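Local atomic coordinates of SidF, inhibitor of growth family, member 3 (Legionella pneumophila subsp. pneumophila, PDB entry 4FYE), a protein that removes phosphate from phosphoinositide lipids, probably as a 3-phosphatase, and is an effector of the bacterium Legionella pneumophila. Residues A[33-37]-A[65-70]; A[579-584]-A[671-675]; A[601-606]-A[633-637]. The protein carries 1 engineered substitution. All blocks are in the same frame, centred on the assembly; numbering follows the deposited sequence.

In the fold
Contact 3 is the buried one of the three, a pairing of two helices with no hydrogen bond between its segments, which relies on shape. Contact 1 is a partly buried loop-to-loop junction beside the six-stranded sheet, held mainly by polar bonds, with side chains from 33-37 gripping backbone N-H groups of 65-70. Contact 2, also partly buried, joins the end of a long helix to a loop by one hydroxyl-carboxylate bond and an aliphatic cluster, with Gln-584 and Glu-671 at its exposed edge. Contacts 2 and 3 are neighbours through helix 590-614, with centres about 16 Å apart; contact 1 lies about 38 Å from contact 2 and 36 Å from contact 3, centre to centre.

Contact 1: residues A[33-37]-A[65-70]; sequences GYPGE and VTGQPD
With its first torsion at -51°, Tyr-34 swings CG beside its own N and carries its hydroxyl to the backbone N of Asp-70, while Glu-37, CG opposite its N (155°) and extended beyond, brings its carboxylate to Thr-66 and Gly-67. Tyr-34 OH accepts from Asp-70 N at 2.9 Å, and its CE1 lies 3.6 Å from Asp-70 CB. The Glu-37 carboxylate is a two-armed acceptor. OE2 takes the N-H of Gly-67 at 2.7 Å on its syn side, tilted 23° from the carboxylate plane, and rests 3.3 Å from Thr-66 CB. OE1 meets a water at 2.7 Å, and that water accepts from Gln-68 N at 2.9 Å. Side chains of one loop thus satisfy the backbone donors of Gly-67 and Asp-70 directly and that of Gln-68 through the water, where no strand pairing does so. The Tyr-34 hydroxyl is also hydrogen-bonded to Glu-74, one turn into helix 71-92, and Asp-70, at the N-cap of that helix, makes a weak bond from OD1 to Gln-73 N. Segment 33-37 leads directly into edge strand 39-42, so the contact ties the approach to the six-stranded sheet to the start of helix 71-92.

Contact 2: residues A[579-584]-A[671-675]; sequences ISPVIQ and EDGLY
Ser-580 and Asp-672 bring the backbones closest, with their CA atoms 5.8 Å apart, where the last turn of helix 522-583, kinked at Pro-581, runs past an irregular loop that turns through Gly-673 at a positive phi. The polar link is made by Ser-580, whose OG gives its hydrogen to Asp-672 OD1 at 2.6 Å. A first torsion of 173° places the hydroxyl across from the backbone N, where it meets the syn lone pair of OD1, on the side of the other carboxylate oxygen. OD2 has a long, weak ion pair with Lys-576, one turn earlier in the helix, which would probably still favour its negative charge. Beside this bond the helix offers a hydrocarbon surface. Ile-583 sets CG2 3.2 Å from Asp-672 O, a close approach to a carbonyl that is also hydrogen-bonded to Gln-597 NE2. Leu-674 sets its two methyls against different helix residues: CD1 lies 3.8 Å from Ile-579 CG2, the two side chains crossing at about a right angle, and CD2 lies 4.0 Å from Ile-583 CD1. At the exposed edge, Gln-584 extends its chain so that NE2 comes 3.3 Å from Glu-671 CB, while its amide plane stands 70° from the Glu-671 carboxylate; this is a contact with the aliphatic base of the glutamate. Helix 590-614 lies against both segments: Leu-596 packs on Ile-579 and Tyr-600 on Leu-674, and Asn-601 binds Gly-673 O and Tyr-675 N, as the loop passes from helix 652-668 to helix 678-681.

Contact 3: residues A[601-606]-A[633-637]; sequences NSCAYL and SLSCE
Ser-633 meets Tyr-605 first, with its CB over the middle of the phenol ring, 3.8 Å from the centroid and only 10° off the normal, a CH-pi contact. Its hydroxyl is turned back to the carbonyl of Thr-629 in its own helix, so that the carbon, and not the oxygen, faces the ring. Next comes Leu-634, whose CG rests 4.0 Å from Tyr-605 CB. Its two methyls meet different residues of the partner helix: CD2 lies 4.1 Å from Ser-602 O, and CD1 is 4.4 Å from Leu-606 CG. Met-448 and Val-452 of helix 438-458 also pack against this leucine. The motif is a pair of nearly antiparallel helices, 156° between their directions, whose short axes approach to 9.4 Å. Helix 626-637 leads on to strand 641-645 and helix 652-668, and the loop between these last two is consistent with the CX5R P-loop of cysteine-based phosphatases, its cysteine probably the engineered position, now serine. Ser-635 and Cys-636 touch Asn-642 of that strand. Glu-637 closes the segment a turn beyond Ser-633. Bent at chi2, its chain crosses the tyrosine side chain at about a right angle, with CG at the ring edge, 4.0 Å from Tyr-605 CE2, and the carboxylate turned just 26° from the ring plane. OE2 comes 3.8 Å from Asn-601 CB, while OE1 is hydrogen-bonded to ND1 of His-598, one turn back in the partner helix. The tyrosine hydroxyl reaches Asn-663 of helix 652-668, and its ring meets that of Tyr-675.

Contact 1: residues A[33-37]-A[65-70]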
ATOM      1  N   GLY A  33     -11.593   4.641 -20.250  1.00 43.87           N
ATOM      2  CA  GLY A  33     -12.247   3.758 -21.208  1.00 42.52           C
ATOM      3  C   GLY A  33     -13.343   2.927 -20.543  1.00 49.49           C
ATOM      4  O   GLY A  33     -13.786   3.242 -19.436  1.00 47.76           O
ATOM      5  N   TYR A  34     -13.750   1.832 -21.191  1.00 48.47           N
ATOM      6  CA  TYR A  34     -14.883   1.062 -20.730  1.00 48.08           C
ATOM      7  C   TYR A  34     -16.086   1.987 -20.389  1.00 52.37           C
ATOM      8  O   TYR A  34     -16.578   2.014 -19.248  1.00 50.84           O
ATOM      9  CB  TYR A  34     -14.478   0.158 -19.549  1.00 45.17           C
ATOM     10  CG  TYR A  34     -13.228  -0.699 -19.803  1.00 45.96           C
ATOM     11  CD1 TYR A  34     -13.341  -2.033 -20.317  1.00 43.01           C
ATOM     12  CD2 TYR A  34     -11.937  -0.188 -19.588  1.00 42.73           C
ATOM     13  CE1 TYR A  34     -12.218  -2.812 -20.580  1.00 36.11           C
ATOM     14  CE2 TYR A  34     -10.804  -0.960 -19.877  1.00 38.73           C
ATOM     15  CZ  TYR A  34     -10.951  -2.278 -20.340  1.00 41.23           C
ATOM     16  OH  TYR A  34      -9.813  -3.054 -20.596  1.00 37.55           O
ATOM     17  N   PRO A  35     -16.576   2.736 -21.383  1.00 52.89           N
ATOM     18  CA  PRO A  35     -17.746   3.589 -21.088  1.00 54.96           C
ATOM     19  C   PRO A  35     -18.966   2.816 -20.471  1.00 55.34           C
ATOM     20  O   PRO A  35     -19.276   1.711 -20.869  1.00 55.56           O
ATOM     21  CB  PRO A  35     -18.088   4.214 -22.442  1.00 52.69           C
ATOM     22  CG  PRO A  35     -17.553   3.241 -23.484  1.00 52.42           C
ATOM     23  CD  PRO A  35     -16.312   2.621 -22.832  1.00 56.38           C
ATOM     24  N   GLY A  36     -19.609   3.380 -19.458  1.00 55.35           N
ATOM     25  CA  GLY A  36     -20.710   2.688 -18.806  1.00 54.53           C
ATOM     26  C   GLY A  36     -20.256   1.624 -17.832  1.00 57.74           C
ATOM     27  O   GLY A  36     -21.054   1.171 -17.054  1.00 62.12           O
ATOM     28  N   GLU A  37     -18.990   1.215 -17.835  1.00 54.45           N
ATOM     29  CA  GLU A  37     -18.510   0.400 -16.706  1.00 51.32           C
ATOM     30  C   GLU A  37     -17.679   1.305 -15.781  1.00 50.97           C
ATOM     31  O   GLU A  37     -17.989   1.381 -14.593  1.00 49.29           O
ATOM     32  CB  GLU A  37     -17.774  -0.880 -17.115  1.00 47.26           C
ATOM     33  CG  GLU A  37     -16.785  -1.399 -16.043  1.00 51.28           C
ATOM     34  CD  GLU A  37     -15.852  -2.609 -16.468  1.00 58.15           C
ATOM     35  OE1 GLU A  37     -15.831  -3.080 -17.652  1.00 59.38           O
ATOM     36  OE2 GLU A  37     -15.108  -3.141 -15.589  1.00 62.87           O
ATOM     37  N   VAL A  65     -18.231  -9.795 -16.196  1.00 42.26           N
ATOM     38  CA  VAL A  65     -18.055  -9.224 -17.500  1.00 44.44           C
ATOM     39  C   VAL A  65     -17.388  -7.873 -17.317  1.00 46.74           C
ATOM     40  O   VAL A  65     -16.867  -7.277 -18.264  1.00 46.21           O
ATOM     41  CB  VAL A  65     -19.461  -9.182 -18.138  1.00 54.15           C
ATOM     42  CG1 VAL A  65     -19.730  -7.892 -18.910  1.00 57.18           C
ATOM     43  CG2 VAL A  65     -19.721 -10.502 -18.901  1.00 49.19           C
ATOM     44  N   THR A  66     -17.376  -7.385 -16.080  1.00 42.52           N
ATOM     45  CA  THR A  66     -16.631  -6.197 -15.771  1.00 41.04           C
ATOM     46  C   THR A  66     -15.231  -6.617 -15.350  1.00 42.55           C
ATOM     47  O   THR A  66     -14.973  -7.800 -14.973  1.00 43.58           O
ATOM     48  CB  THR A  66     -17.300  -5.442 -14.613  1.00 46.03           C
ATOM     49  OG1 THR A  66     -17.562  -6.342 -13.529  1.00 51.71           O
ATOM     50  CG2 THR A  66     -18.675  -4.847 -15.046  1.00 44.90           C
ATOM     51  N   GLY A  67     -14.294  -5.678 -15.375  1.00 42.87           N
ATOM     52  CA  GLY A  67     -12.944  -6.009 -14.909  1.00 41.91           C
ATOM     53  C   GLY A  67     -12.235  -6.946 -15.908  1.00 40.98           C
ATOM     54  O   GLY A  67     -11.318  -7.699 -15.558  1.00 41.42           O
ATOM     55  N   GLN A  68     -12.630  -6.874 -17.170  1.00 40.67           N
ATOM     56  CA  GLN A  68     -12.136  -7.796 -18.147  1.00 43.36           C
ATOM     57  C   GLN A  68     -11.295  -7.027 -19.153  1.00 39.85           C
ATOM     58  O   GLN A  68     -11.737  -6.011 -19.631  1.00 43.33           O
ATOM     59  CB  GLN A  68     -13.367  -8.444 -18.764  1.00 47.49           C
ATOM     60  CG  GLN A  68     -13.160  -9.891 -19.099  1.00 60.81           C
ATOM     61  CD  GLN A  68     -13.099 -10.834 -17.900  1.00 53.64           C
ATOM     62  OE1 GLN A  68     -12.204 -11.608 -17.786  1.00 56.82           O
ATOM     63  NE2 GLN A  68     -14.085 -10.821 -17.096  1.00 58.82           N
ATOM     64  N   PRO A  69     -10.049  -7.464 -19.482  1.00 40.83           N
ATOM     65  CA  PRO A  69      -9.281  -6.564 -20.439  1.00 39.79           C
ATOM     66  C   PRO A  69      -9.871  -6.546 -21.795  1.00 42.59           C
ATOM     67  O   PRO A  69     -10.300  -7.586 -22.319  1.00 41.31           O
ATOM     68  CB  PRO A  69      -7.938  -7.219 -20.586  1.00 35.34           C
ATOM     69  CG  PRO A  69      -7.874  -8.205 -19.473  1.00 36.25           C
ATOM     70  CD  PRO A  69      -9.247  -8.606 -19.059  1.00 35.78           C
ATOM     71  N   ASP A  70      -9.855  -5.375 -22.397  1.00 44.43           N
ATOM     72  CA  ASP A  70     -10.318  -5.242 -23.752  1.00 41.73           C
ATOM     73  C   ASP A  70      -9.277  -4.429 -24.538  1.00 40.91           C
ATOM     74  O   ASP A  70      -9.074  -3.253 -24.205  1.00 42.28           O
ATOM     75  CB  ASP A  70     -11.660  -4.516 -23.711  1.00 42.42           C
ATOM     76  CG  ASP A  70     -12.238  -4.280 -25.133  1.00 49.66           C
ATOM     77  OD1 ASP A  70     -11.444  -4.084 -26.094  1.00 46.64           O
ATOM     78  OD2 ASP A  70     -13.475  -4.276 -25.297  1.00 54.04           O
TER
HETATM   79  O   HOH W   1     -14.525  -5.280 -18.642  1.00 50.59           O

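Contact 2: residues A[579-584]-A[671-675]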
ATOM      1  N   ILE A 579     -15.765 -19.808  21.988  1.00 98.44           N
ATOM      2  CA  ILE A 579     -15.922 -18.407  21.624  1.00 88.93           C
ATOM      3  C   ILE A 579     -17.029 -18.248  20.588  1.00 85.31           C
ATOM      4  O   ILE A 579     -17.901 -17.390  20.684  1.00 81.11           O
ATOM      5  CB  ILE A 579     -14.499 -17.896  21.202  1.00 89.03           C
ATOM      6  CG1 ILE A 579     -13.823 -17.225  22.411  1.00 89.00           C
ATOM      7  CG2 ILE A 579     -14.416 -17.063  19.927  1.00 73.32           C
ATOM      8  CD1 ILE A 579     -14.783 -16.581  23.382  1.00 88.23           C
ATOM      9  N   SER A 580     -16.986 -19.113  19.594  1.00 88.37           N
ATOM     10  CA  SER A 580     -17.844 -18.955  18.432  1.00 90.07           C
ATOM     11  C   SER A 580     -19.301 -18.840  18.857  1.00 92.50           C
ATOM     12  O   SER A 580     -19.928 -17.809  18.568  1.00 92.43           O
ATOM     13  CB  SER A 580     -17.652 -20.098  17.438  1.00 84.82           C
ATOM     14  OG  SER A 580     -18.617 -20.003  16.412  1.00 85.54           O
ATOM     15  N   PRO A 581     -19.821 -19.873  19.572  1.00 91.73           N
ATOM     16  CA  PRO A 581     -21.248 -19.966  19.878  1.00 93.75           C
ATOM     17  C   PRO A 581     -21.719 -18.771  20.702  1.00 92.03           C
ATOM     18  O   PRO A 581     -22.893 -18.399  20.596  1.00 89.88           O
ATOM     19  CB  PRO A 581     -21.356 -21.267  20.699  1.00 99.45           C
ATOM     20  CG  PRO A 581     -20.025 -21.385  21.375  1.00 98.43           C
ATOM     21  CD  PRO A 581     -19.048 -20.877  20.336  1.00 97.75           C
ATOM     22  N   VAL A 582     -20.809 -18.184  21.499  1.00 88.25           N
ATOM     23  CA  VAL A 582     -21.094 -16.942  22.217  1.00 86.52           C
ATOM     24  C   VAL A 582     -21.158 -15.796  21.232  1.00 82.13           C
ATOM     25  O   VAL A 582     -21.993 -14.904  21.354  1.00 82.25           O
ATOM     26  CB  VAL A 582     -20.068 -16.612  23.331  1.00 86.08           C
ATOM     27  CG1 VAL A 582     -20.346 -15.226  23.931  1.00 82.86           C
ATOM     28  CG2 VAL A 582     -20.110 -17.662  24.438  1.00 83.87           C
ATOM     29  N   ILE A 583     -20.292 -15.818  20.239  1.00 82.56           N
ATOM     30  CA  ILE A 583     -20.259 -14.696  19.310  1.00 83.51           C
ATOM     31  C   ILE A 583     -21.586 -14.638  18.530  1.00 85.97           C
ATOM     32  O   ILE A 583     -22.210 -13.566  18.372  1.00 81.18           O
ATOM     33  CB  ILE A 583     -19.002 -14.767  18.399  1.00 82.62           C
ATOM     34  CG1 ILE A 583     -17.760 -14.398  19.229  1.00 80.95           C
ATOM     35  CG2 ILE A 583     -19.164 -13.890  17.156  1.00 71.89           C
ATOM     36  CD1 ILE A 583     -16.434 -14.651  18.546  1.00 75.71           C
ATOM     37  N   GLN A 584     -22.029 -15.811  18.087  1.00 87.85           N
ATOM     38  CA  GLN A 584     -23.266 -15.933  17.337  1.00 91.78           C
ATOM     39  C   GLN A 584     -24.534 -15.767  18.207  1.00100.01           C
ATOM     40  O   GLN A 584     -25.651 -15.760  17.686  1.00102.46           O
ATOM     41  CB  GLN A 584     -23.271 -17.272  16.619  1.00 91.95           C
ATOM     42  CG  GLN A 584     -21.954 -17.560  15.918  1.00 89.24           C
ATOM     43  CD  GLN A 584     -22.068 -18.675  14.903  1.00 91.75           C
ATOM     44  OE1 GLN A 584     -21.288 -19.628  14.930  1.00 94.23           O
ATOM     45  NE2 GLN A 584     -23.041 -18.565  13.996  1.00 90.60           N
ATOM     46  N   GLU A 671     -19.854 -16.205   9.912  1.00 82.47           N
ATOM     47  CA  GLU A 671     -20.770 -16.323  11.081  1.00 84.47           C
ATOM     48  C   GLU A 671     -20.116 -15.769  12.333  1.00 82.03           C
ATOM     49  O   GLU A 671     -20.765 -15.167  13.174  1.00 82.70           O
ATOM     50  CB  GLU A 671     -21.167 -17.792  11.339  1.00 87.63           C
ATOM     51  CG  GLU A 671     -21.915 -18.493  10.200  1.00 96.93           C
ATOM     52  CD  GLU A 671     -22.974 -17.610   9.519  1.00106.60           C
ATOM     53  OE1 GLU A 671     -24.182 -17.953   9.558  1.00107.88           O
ATOM     54  OE2 GLU A 671     -22.608 -16.564   8.925  1.00113.38           O
ATOM     55  N   ASP A 672     -18.811 -15.979  12.410  1.00 79.67           N
ATOM     56  CA  ASP A 672     -17.987 -15.755  13.589  1.00 75.39           C
ATOM     57  C   ASP A 672     -17.298 -14.411  13.642  1.00 69.41           C
ATOM     58  O   ASP A 672     -17.037 -13.907  14.720  1.00 65.06           O
ATOM     59  CB  ASP A 672     -16.849 -16.772  13.529  1.00 80.52           C
ATOM     60  CG  ASP A 672     -17.106 -17.940  14.366  1.00 84.04           C
ATOM     61  OD1 ASP A 672     -17.940 -17.741  15.253  1.00101.32           O
ATOM     62  OD2 ASP A 672     -16.515 -19.034  14.168  1.00 84.78           O
ATOM     63  N   GLY A 673     -16.945 -13.865  12.471  1.00 65.64           N
ATOM     64  CA  GLY A 673     -15.877 -12.876  12.388  1.00 58.36           C
ATOM     65  C   GLY A 673     -14.494 -13.506  12.620  1.00 59.16           C
ATOM     66  O   GLY A 673     -13.518 -12.800  12.808  1.00 64.43           O
ATOM     67  N   LEU A 674     -14.392 -14.827  12.611  1.00 57.74           N
ATOM     68  CA  LEU A 674     -13.141 -15.482  13.004  1.00 58.54           C
ATOM     69  C   LEU A 674     -12.283 -16.051  11.862  1.00 59.55           C
ATOM     70  O   LEU A 674     -12.777 -16.672  10.901  1.00 62.94           O
ATOM     71  CB  LEU A 674     -13.440 -16.600  14.001  1.00 59.81           C
ATOM     72  CG  LEU A 674     -14.055 -16.230  15.365  1.00 63.57           C
ATOM     73  CD1 LEU A 674     -14.141 -17.534  16.162  1.00 65.17           C
ATOM     74  CD2 LEU A 674     -13.277 -15.168  16.136  1.00 58.20           C
ATOM     75  N   TYR A 675     -10.978 -15.884  11.986  1.00 58.61           N
ATOM     76  CA  TYR A 675     -10.100 -16.232  10.880  1.00 59.51           C
ATOM     77  C   TYR A 675      -9.857 -17.745  10.722  1.00 61.11           C
ATOM     78  O   TYR A 675      -9.289 -18.349  11.615  1.00 66.89           O
ATOM     79  CB  TYR A 675      -8.791 -15.466  11.025  1.00 55.44           C
ATOM     80  CG  TYR A 675      -7.713 -15.931  10.101  1.00 53.93           C
ATOM     81  CD1 TYR A 675      -7.680 -15.483   8.762  1.00 50.39           C
ATOM     82  CD2 TYR A 675      -6.716 -16.805  10.547  1.00 55.63           C
ATOM     83  CE1 TYR A 675      -6.699 -15.901   7.915  1.00 47.92           C
ATOM     84  CE2 TYR A 675      -5.721 -17.245   9.677  1.00 55.27           C
ATOM     85  CZ  TYR A 675      -5.726 -16.776   8.373  1.00 51.91           C
ATOM     86  OH  TYR A 675      -4.768 -17.181   7.493  1.00 51.64           O
TER

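Contact 3: residues A[601-606]-A[633-637]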
ATOM      1  N   ASN A 601      -8.272 -13.513  16.804  1.00 63.12           N
ATOM      2  CA  ASN A 601      -7.696 -13.309  15.490  1.00 60.86           C
ATOM      3  C   ASN A 601      -6.212 -12.993  15.578  1.00 60.94           C
ATOM      4  O   ASN A 601      -5.434 -13.538  14.805  1.00 61.12           O
ATOM      5  CB  ASN A 601      -8.517 -12.306  14.658  1.00 55.74           C
ATOM      6  CG  ASN A 601      -9.743 -12.958  14.029  1.00 59.14           C
ATOM      7  OD1 ASN A 601      -9.763 -14.185  13.727  1.00 61.66           O
ATOM      8  ND2 ASN A 601     -10.772 -12.164  13.817  1.00 57.06           N
ATOM      9  N   SER A 602      -5.848 -12.143  16.548  1.00 58.97           N
ATOM     10  CA  SER A 602      -4.487 -11.903  16.975  1.00 56.54           C
ATOM     11  C   SER A 602      -3.762 -13.204  17.154  1.00 59.49           C
ATOM     12  O   SER A 602      -2.724 -13.411  16.548  1.00 64.57           O
ATOM     13  CB  SER A 602      -4.502 -11.220  18.327  1.00 61.16           C
ATOM     14  OG  SER A 602      -4.889  -9.864  18.222  1.00 69.51           O
ATOM     15  N   CYS A 603      -4.290 -14.096  17.983  1.00 58.77           N
ATOM     16  CA  CYS A 603      -3.631 -15.375  18.171  1.00 61.23           C
ATOM     17  C   CYS A 603      -3.539 -16.167  16.870  1.00 66.05           C
ATOM     18  O   CYS A 603      -2.488 -16.755  16.564  1.00 69.73           O
ATOM     19  CB  CYS A 603      -4.365 -16.206  19.215  1.00 63.35           C
ATOM     20  SG  CYS A 603      -4.346 -15.377  20.794  0.58 58.00           S
ATOM     21  N   ALA A 604      -4.618 -16.166  16.084  1.00 63.71           N
ATOM     22  CA  ALA A 604      -4.632 -17.005  14.896  1.00 62.30           C
ATOM     23  C   ALA A 604      -3.641 -16.477  13.913  1.00 60.25           C
ATOM     24  O   ALA A 604      -2.888 -17.264  13.376  1.00 64.83           O
ATOM     25  CB  ALA A 604      -6.014 -17.143  14.280  1.00 59.35           C
ATOM     26  N   TYR A 605      -3.587 -15.163  13.709  1.00 58.60           N
ATOM     27  CA  TYR A 605      -2.619 -14.610  12.750  1.00 53.91           C
ATOM     28  C   TYR A 605      -1.193 -14.906  13.179  1.00 57.51           C
ATOM     29  O   TYR A 605      -0.384 -15.388  12.396  1.00 53.16           O
ATOM     30  CB  TYR A 605      -2.810 -13.116  12.528  1.00 51.09           C
ATOM     31  CG  TYR A 605      -4.081 -12.788  11.746  1.00 50.33           C
ATOM     32  CD1 TYR A 605      -4.377 -13.438  10.534  1.00 53.16           C
ATOM     33  CD2 TYR A 605      -4.964 -11.801  12.198  1.00 50.70           C
ATOM     34  CE1 TYR A 605      -5.526 -13.119   9.831  1.00 57.30           C
ATOM     35  CE2 TYR A 605      -6.136 -11.481  11.525  1.00 48.96           C
ATOM     36  CZ  TYR A 605      -6.419 -12.138  10.356  1.00 56.60           C
ATOM     37  OH  TYR A 605      -7.561 -11.806   9.691  1.00 54.37           O
ATOM     38  N   LEU A 606      -0.883 -14.678  14.448  1.00 62.96           N
ATOM     39  CA  LEU A 606       0.480 -14.940  14.880  1.00 64.12           C
ATOM     40  C   LEU A 606       0.888 -16.420  14.677  1.00 65.52           C
ATOM     41  O   LEU A 606       1.893 -16.726  14.054  1.00 65.22           O
ATOM     42  CB  LEU A 606       0.621 -14.581  16.336  1.00 67.70           C
ATOM     43  CG  LEU A 606       1.980 -14.049  16.820  1.00 73.16           C
ATOM     44  CD1 LEU A 606       2.233 -14.632  18.218  1.00 67.04           C
ATOM     45  CD2 LEU A 606       3.175 -14.248  15.880  1.00 68.63           C
ATOM     46  N   SER A 633      -1.900  -8.495   8.281  1.00 48.62           N
ATOM     47  CA  SER A 633      -3.191  -8.609   8.968  1.00 49.37           C
ATOM     48  C   SER A 633      -3.040  -8.434  10.493  1.00 54.08           C
ATOM     49  O   SER A 633      -3.899  -7.811  11.160  1.00 50.94           O
ATOM     50  CB  SER A 633      -3.794  -9.956   8.622  1.00 47.50           C
ATOM     51  OG  SER A 633      -3.906  -9.998   7.192  1.00 42.81           O
ATOM     52  N   LEU A 634      -1.915  -8.909  11.024  1.00 50.15           N
ATOM     53  CA  LEU A 634      -1.681  -8.870  12.459  1.00 49.97           C
ATOM     54  C   LEU A 634      -1.459  -7.445  12.915  1.00 48.60           C
ATOM     55  O   LEU A 634      -1.860  -7.044  14.048  1.00 49.76           O
ATOM     56  CB  LEU A 634      -0.417  -9.618  12.774  1.00 51.64           C
ATOM     57  CG  LEU A 634      -0.270 -10.442  14.041  1.00 55.78           C
ATOM     58  CD1 LEU A 634       1.224 -10.519  14.298  1.00 55.51           C
ATOM     59  CD2 LEU A 634      -1.043  -9.915  15.234  1.00 53.47           C
ATOM     60  N   SER A 635      -0.774  -6.696  12.068  1.00 45.03           N
ATOM     61  CA  SER A 635      -0.529  -5.330  12.410  1.00 46.54           C
ATOM     62  C   SER A 635      -1.825  -4.541  12.282  1.00 47.66           C
ATOM     63  O   SER A 635      -2.088  -3.673  13.105  1.00 51.57           O
ATOM     64  CB  SER A 635       0.544  -4.755  11.551  1.00 50.43           C
ATOM     65  OG  SER A 635      -0.043  -4.357  10.322  1.00 59.87           O
ATOM     66  N   CYS A 636      -2.675  -4.846  11.302  1.00 47.08           N
ATOM     67  CA  CYS A 636      -4.024  -4.252  11.371  1.00 47.80           C
ATOM     68  C   CYS A 636      -4.727  -4.652  12.690  1.00 48.42           C
ATOM     69  O   CYS A 636      -5.462  -3.876  13.251  1.00 49.74           O
ATOM     70  CB  CYS A 636      -4.884  -4.589  10.123  1.00 39.99           C
ATOM     71  SG  CYS A 636      -4.099  -3.957   8.665  0.52 33.59           S
ATOM     72  N   GLU A 637      -4.525  -5.865  13.198  1.00 52.80           N
ATOM     73  CA  GLU A 637      -5.164  -6.209  14.474  1.00 54.26           C
ATOM     74  C   GLU A 637      -4.604  -5.429  15.656  1.00 55.54           C
ATOM     75  O   GLU A 637      -5.352  -5.108  16.564  1.00 52.16           O
ATOM     76  CB  GLU A 637      -5.052  -7.691  14.825  1.00 56.65           C
ATOM     77  CG  GLU A 637      -6.107  -8.569  14.199  1.00 63.15           C
ATOM     78  CD  GLU A 637      -7.562  -8.247  14.531  1.00 68.10           C
ATOM     79  OE1 GLU A 637      -7.898  -7.691  15.623  1.00 75.86           O
ATOM     80  OE2 GLU A 637      -8.390  -8.609  13.663  1.00 67.56           O
TER